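Local coordinates for protein myosin regulatory light chain (PDB 2BL0) that probably serves as a regulatory subunit of Physarum myosin II, an EF-hand light chain that binds a calcium ion, at residues C[94-99]-C[129-134]; C[118-123]-C[134-139]. One frame throughout, in Å; residues are numbered along the deposited sequence. Where two conformers were deposited one is given.

Contact 1: residues C[94-99]-C[129-134]; sequences GYIPKA and GQIRYD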
# COMPACT_ATOMS: atom_id res chain seq x y z
N GLY C 94 -20.55 1.74 -2.93
CA GLY C 94 -20.17 2.61 -4.02
C GLY C 94 -20.00 4.06 -3.58
O GLY C 94 -19.77 4.92 -4.42
N TYR C 95 -20.09 4.32 -2.28
CA TYR C 95 -19.95 5.68 -1.74
C TYR C 95 -18.91 5.72 -0.62
O TYR C 95 -18.79 4.78 0.17
CB TYR C 95 -21.30 6.20 -1.23
CG TYR C 95 -22.28 6.62 -2.31
CD1 TYR C 95 -22.98 5.67 -3.05
CD2 TYR C 95 -22.51 7.97 -2.60
CE1 TYR C 95 -23.88 6.04 -4.04
CE2 TYR C 95 -23.40 8.35 -3.59
CZ TYR C 95 -24.09 7.39 -4.30
OH TYR C 95 -24.98 7.76 -5.29
N ILE C 96 -18.15 6.81 -0.58
CA ILE C 96 -17.16 7.07 0.46
C ILE C 96 -17.44 8.47 1.02
O ILE C 96 -17.61 9.41 0.25
CB ILE C 96 -15.72 7.00 -0.11
CG1 ILE C 96 -15.42 5.62 -0.70
CG2 ILE C 96 -14.68 7.39 0.97
CD1 ILE C 96 -14.14 5.54 -1.53
N PRO C 97 -17.50 8.63 2.34
CA PRO C 97 -17.67 9.97 2.94
C PRO C 97 -16.50 10.90 2.58
O PRO C 97 -15.30 10.49 2.81
CB PRO C 97 -17.65 9.69 4.45
CG PRO C 97 -18.03 8.26 4.57
CD PRO C 97 -17.45 7.57 3.37
N LYS C 98 -16.84 12.10 2.05
CA LYS C 98 -15.83 13.00 1.45
C LYS C 98 -14.77 13.47 2.48
O LYS C 98 -13.65 13.78 2.10
CB LYS C 98 -16.51 14.19 0.72
CG LYS C 98 -16.13 15.61 1.15
CD LYS C 98 -15.30 16.34 0.11
CE LYS C 98 -14.76 17.65 0.64
NZ LYS C 98 -15.82 18.66 0.87
N ALA C 99 -15.13 13.53 3.76
CA ALA C 99 -14.18 13.90 4.83
C ALA C 99 -13.14 12.79 5.13
O ALA C 99 -12.00 13.07 5.54
CB ALA C 99 -14.93 14.29 6.12
N GLY C 129 -21.79 15.86 0.73
CA GLY C 129 -20.61 15.34 1.41
C GLY C 129 -20.32 13.88 1.09
O GLY C 129 -19.80 13.15 1.94
N GLN C 130 -20.66 13.45 -0.12
CA GLN C 130 -20.46 12.06 -0.51
C GLN C 130 -19.91 11.92 -1.92
O GLN C 130 -20.37 12.57 -2.86
CB GLN C 130 -21.76 11.28 -0.39
CG GLN C 130 -21.86 10.51 0.93
CD GLN C 130 -23.17 9.76 1.08
OE1 GLN C 130 -23.63 9.53 2.20
NE2 GLN C 130 -23.77 9.37 -0.04
N ILE C 131 -18.95 11.01 -2.05
CA ILE C 131 -18.28 10.78 -3.32
C ILE C 131 -18.68 9.36 -3.80
O ILE C 131 -18.54 8.35 -3.02
CB ILE C 131 -16.72 11.01 -3.16
CG1 ILE C 131 -16.00 9.81 -2.58
CG2 ILE C 131 -16.42 12.25 -2.32
CD1 ILE C 131 -15.30 9.00 -3.66
N ARG C 132 -19.20 9.30 -5.06
CA ARG C 132 -19.65 8.01 -5.63
C ARG C 132 -18.52 7.16 -6.23
O ARG C 132 -18.74 5.99 -6.55
CB ARG C 132 -20.73 8.23 -6.69
CG ARG C 132 -21.75 7.10 -6.72
CD ARG C 132 -21.64 6.16 -7.91
NE ARG C 132 -22.95 5.70 -8.37
CZ ARG C 132 -23.88 6.48 -8.92
NH1 ARG C 132 -25.04 5.96 -9.30
NH2 ARG C 132 -23.67 7.79 -9.08
N TYR C 133 -17.33 7.74 -6.35
CA TYR C 133 -16.21 7.22 -7.15
C TYR C 133 -16.43 6.46 -8.48
O TYR C 133 -15.51 6.41 -9.29
CB TYR C 133 -15.24 6.43 -6.26
CG TYR C 133 -15.76 5.13 -5.70
CD1 TYR C 133 -15.67 3.95 -6.42
CD2 TYR C 133 -16.28 5.07 -4.40
CE1 TYR C 133 -16.10 2.75 -5.91
CE2 TYR C 133 -16.72 3.88 -3.87
CZ TYR C 133 -16.63 2.72 -4.63
OH TYR C 133 -17.06 1.52 -4.10
N ASP C 134 -17.61 5.88 -8.72
CA ASP C 134 -17.87 5.24 -10.02
C ASP C 134 -17.96 6.28 -11.11
O ASP C 134 -17.66 5.97 -12.26
CB ASP C 134 -19.13 4.38 -9.99
CG ASP C 134 -18.91 3.05 -9.30
OD1 ASP C 134 -17.96 2.35 -9.71
OD2 ASP C 134 -19.61 2.65 -8.33
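Tyr95 lies across Arg132, whose CG sits over one ring face 3.7 Å from the centroid of the Tyr95 ring, a CH-pi contact displaced toward the rim. The Tyr95 hydroxyl oxygen stands over the centre of the Arg132 guanidinium, whose plane is turned 26° from that of the ring. Gln130 meets the same ring differently: its extended chain crosses Tyr95 at about a right angle, and NE2 comes within 3.2 Å of Tyr95 CD2. An alanine in place of Tyr95 would probably strip the ring from over the aliphatic part of Arg132 and the hydroxyl from over its guanidinium, and set the Gln130 amide freer to turn. Ile96 and Ile131 lie on one face of the two-stranded sheet, Pro97 and Gln130 on the opposite one. The isoleucine side chains touch, CB of Ile96 lying 3.8 Å from CG1 of Ile131. That CG1 stands between the backbone N and the carbonyl carbon (chi1 82°), against the Ile96 carbonyl, while CG2 of Ile131 packs 3.6 Å from CB of Lys98. The Ile96 and Tyr133 side chains cross at about a right angle, with Ile96 CD1 3.6 Å from Tyr133 CD2. Tyr133 is fixed further by its hydroxyl, hydrogen-bonded to Asp89, and by stacking on Phe85. Ile96 and Ile131 form an antiparallel hydrogen-bonded pair, Ile96 N to Ile131 O 2.9 Å and Ile131 N to Ile96 O 3.1 Å. A third backbone bond runs from Lys98 N to Gly129 O. This short two-stranded ladder between paired loops is the characteristic link of an EF-hand pair.

Contact 2: residues C[118-123]-C[134-139]; sequences AEFLGI and DNFINT
Phe120 points its ring edge at the face of Phe136 in a T-shaped pair, with the ring centroids of Phe120 and Phe136 5.6 Å apart and the planes at 79°. Phe120 was modelled in two conformers, and this geometry belongs to the one described. Its CE2 does the touching, 3.8 Å from CB of Phe136 and just as near the root of the ring at CG. CG of Phe120 lies anti to the backbone N (chi1 173°), which starts its ring toward Phe136 although CB does not point there. Ile123 supplies the second apolar contact, its CD1 at the edge of the Phe136 ring, 4.1 Å from Phe136 CD2. The other branch of Ile123 lies against backbone, CG2 being 3.6 Å from Phe136 N and close to the Asn135 carbonyl. At the polar margin Asn135 CB comes within 3.4 Å of the Ile123 carbonyl O. A water donates to that O of Ile123 at 2.6 Å and accepts a weak bond from Asn135 ND2, so it bridges the two segments, weakly on the asparagine side; no direct hydrogen bond joins them. Asn135 OD1 in turn takes a weak hydrogen bond from Arg132 NH2, which would help to orient the amide. Farther out, Phe120 also packs on Phe85 and Leu101, and Phe136 on Leu81. An aromatic side chain of another protein chain in the assembly lies against Ile123, and an apolar one against Phe120. The contact thus sets helix 114-124 against the short helix 134-137, with helix 78-87 touching both phenylalanines and helix 98-107 reaching Phe120.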
# COMPACT_ATOMS: atom_id res chain seq x y z
N ALA C 118 -10.10 18.84 -5.77
CA ALA C 118 -11.29 19.63 -6.16
C ALA C 118 -11.79 19.23 -7.56
O ALA C 118 -13.01 19.17 -7.77
CB ALA C 118 -10.99 21.12 -6.13
N GLU C 119 -10.89 19.01 -8.51
CA GLU C 119 -11.30 18.54 -9.86
C GLU C 119 -11.91 17.14 -9.73
O GLU C 119 -12.91 16.81 -10.36
CB GLU C 119 -10.14 18.53 -10.87
CG GLU C 119 -9.72 19.90 -11.40
CD GLU C 119 -9.04 19.85 -12.76
OE1 GLU C 119 -7.79 19.86 -12.80
OE2 GLU C 119 -9.75 19.80 -13.79
N PHE C 120 -11.32 16.33 -8.87
CA PHE C 120 -11.80 14.98 -8.58
C PHE C 120 -13.22 15.01 -8.00
O PHE C 120 -14.08 14.17 -8.36
CB PHE C 120 -10.85 14.26 -7.61
CG PHE C 120 -11.38 12.94 -7.14
CD1 PHE C 120 -11.72 12.73 -5.81
CD2 PHE C 120 -11.55 11.90 -8.04
CE1 PHE C 120 -12.22 11.50 -5.39
CE2 PHE C 120 -12.04 10.67 -7.64
CZ PHE C 120 -12.37 10.48 -6.30
N LEU C 121 -13.45 16.00 -7.11
CA LEU C 121 -14.77 16.21 -6.54
C LEU C 121 -15.73 16.67 -7.61
O LEU C 121 -16.92 16.36 -7.55
CB LEU C 121 -14.71 17.27 -5.46
CG LEU C 121 -13.94 16.91 -4.20
CD1 LEU C 121 -13.92 18.12 -3.28
CD2 LEU C 121 -14.57 15.69 -3.53
N GLY C 122 -15.23 17.45 -8.56
CA GLY C 122 -16.04 17.99 -9.64
C GLY C 122 -16.62 16.87 -10.49
O GLY C 122 -17.60 17.07 -11.19
N ILE C 123 -15.99 15.70 -10.41
CA ILE C 123 -16.49 14.49 -11.06
C ILE C 123 -17.45 13.69 -10.17
O ILE C 123 -18.51 13.28 -10.64
CB ILE C 123 -15.32 13.59 -11.50
CG1 ILE C 123 -14.43 14.30 -12.52
CG2 ILE C 123 -15.84 12.27 -12.08
CD1 ILE C 123 -13.08 13.60 -12.73
N ASP C 134 -17.61 5.88 -8.72
CA ASP C 134 -17.87 5.24 -10.02
C ASP C 134 -17.96 6.28 -11.11
O ASP C 134 -17.66 5.97 -12.26
CB ASP C 134 -19.13 4.38 -9.99
CG ASP C 134 -18.91 3.05 -9.30
OD1 ASP C 134 -17.96 2.35 -9.71
OD2 ASP C 134 -19.61 2.65 -8.33
N ASN C 135 -18.33 7.51 -10.77
CA ASN C 135 -18.34 8.60 -11.74
C ASN C 135 -16.94 8.86 -12.27
O ASN C 135 -16.77 9.16 -13.45
CB ASN C 135 -18.91 9.89 -11.13
CG ASN C 135 -20.40 9.79 -10.86
OD1 ASN C 135 -20.90 8.72 -10.55
ND2 ASN C 135 -21.11 10.91 -11.01
N PHE C 136 -15.93 8.73 -11.40
CA PHE C 136 -14.53 8.85 -11.85
C PHE C 136 -14.06 7.64 -12.66
O PHE C 136 -13.48 7.80 -13.74
CB PHE C 136 -13.58 9.06 -10.67
CG PHE C 136 -12.12 8.97 -11.06
CD1 PHE C 136 -11.30 7.98 -10.54
CD2 PHE C 136 -11.59 9.85 -11.99
CE1 PHE C 136 -9.97 7.89 -10.91
CE2 PHE C 136 -10.26 9.76 -12.37
CZ PHE C 136 -9.45 8.78 -11.84
N ILE C 137 -14.28 6.44 -12.13
CA ILE C 137 -13.80 5.22 -12.76
C ILE C 137 -14.35 5.07 -14.16
O ILE C 137 -13.62 4.79 -15.10
CB ILE C 137 -14.22 3.98 -11.97
CG1 ILE C 137 -13.53 3.93 -10.60
CG2 ILE C 137 -13.88 2.71 -12.75
CD1 ILE C 137 -14.00 2.78 -9.76
N ASN C 138 -15.67 5.22 -14.28
CA ASN C 138 -16.36 5.03 -15.55
C ASN C 138 -15.95 6.03 -16.61
O ASN C 138 -16.18 5.79 -17.79
CB ASN C 138 -17.88 5.08 -15.36
CG ASN C 138 -18.41 3.90 -14.56
OD1 ASN C 138 -19.53 3.94 -14.06
ND2 ASN C 138 -17.61 2.85 -14.45
N THR C 139 -15.33 7.14 -16.20
CA THR C 139 -14.78 8.09 -17.18
C THR C 139 -13.51 7.58 -17.84
O THR C 139 -13.05 8.15 -18.83
CB THR C 139 -14.54 9.48 -16.57
OG1 THR C 139 -15.47 9.73 -15.51
CG2 THR C 139 -14.89 10.56 -17.59
O HOH W 1 -20.47 14.09 -12.20

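Overall arrangement
Both contacts belong to the EF-hand pair formed by the C-terminal part of the chain, away from the bound calcium, with centres about 10 Å apart. Contact 1 lies at the outer end and joins the two loops mainly by backbone hydrogen bonds, with Pro97 and Gln130 on one face of the sheet and the isoleucines on the other. Contact 2 is nearer the centre of the chain and joins helices by aromatic and aliphatic packing. Each is only partly buried, but another protein chain borders contact 2 alone. The ranges share Asp134, but the contacts meet through Ile131, which packs on Leu121 and Phe120, and Lys98, which packs on Leu121, so the apolar sheet face continues into the helical core.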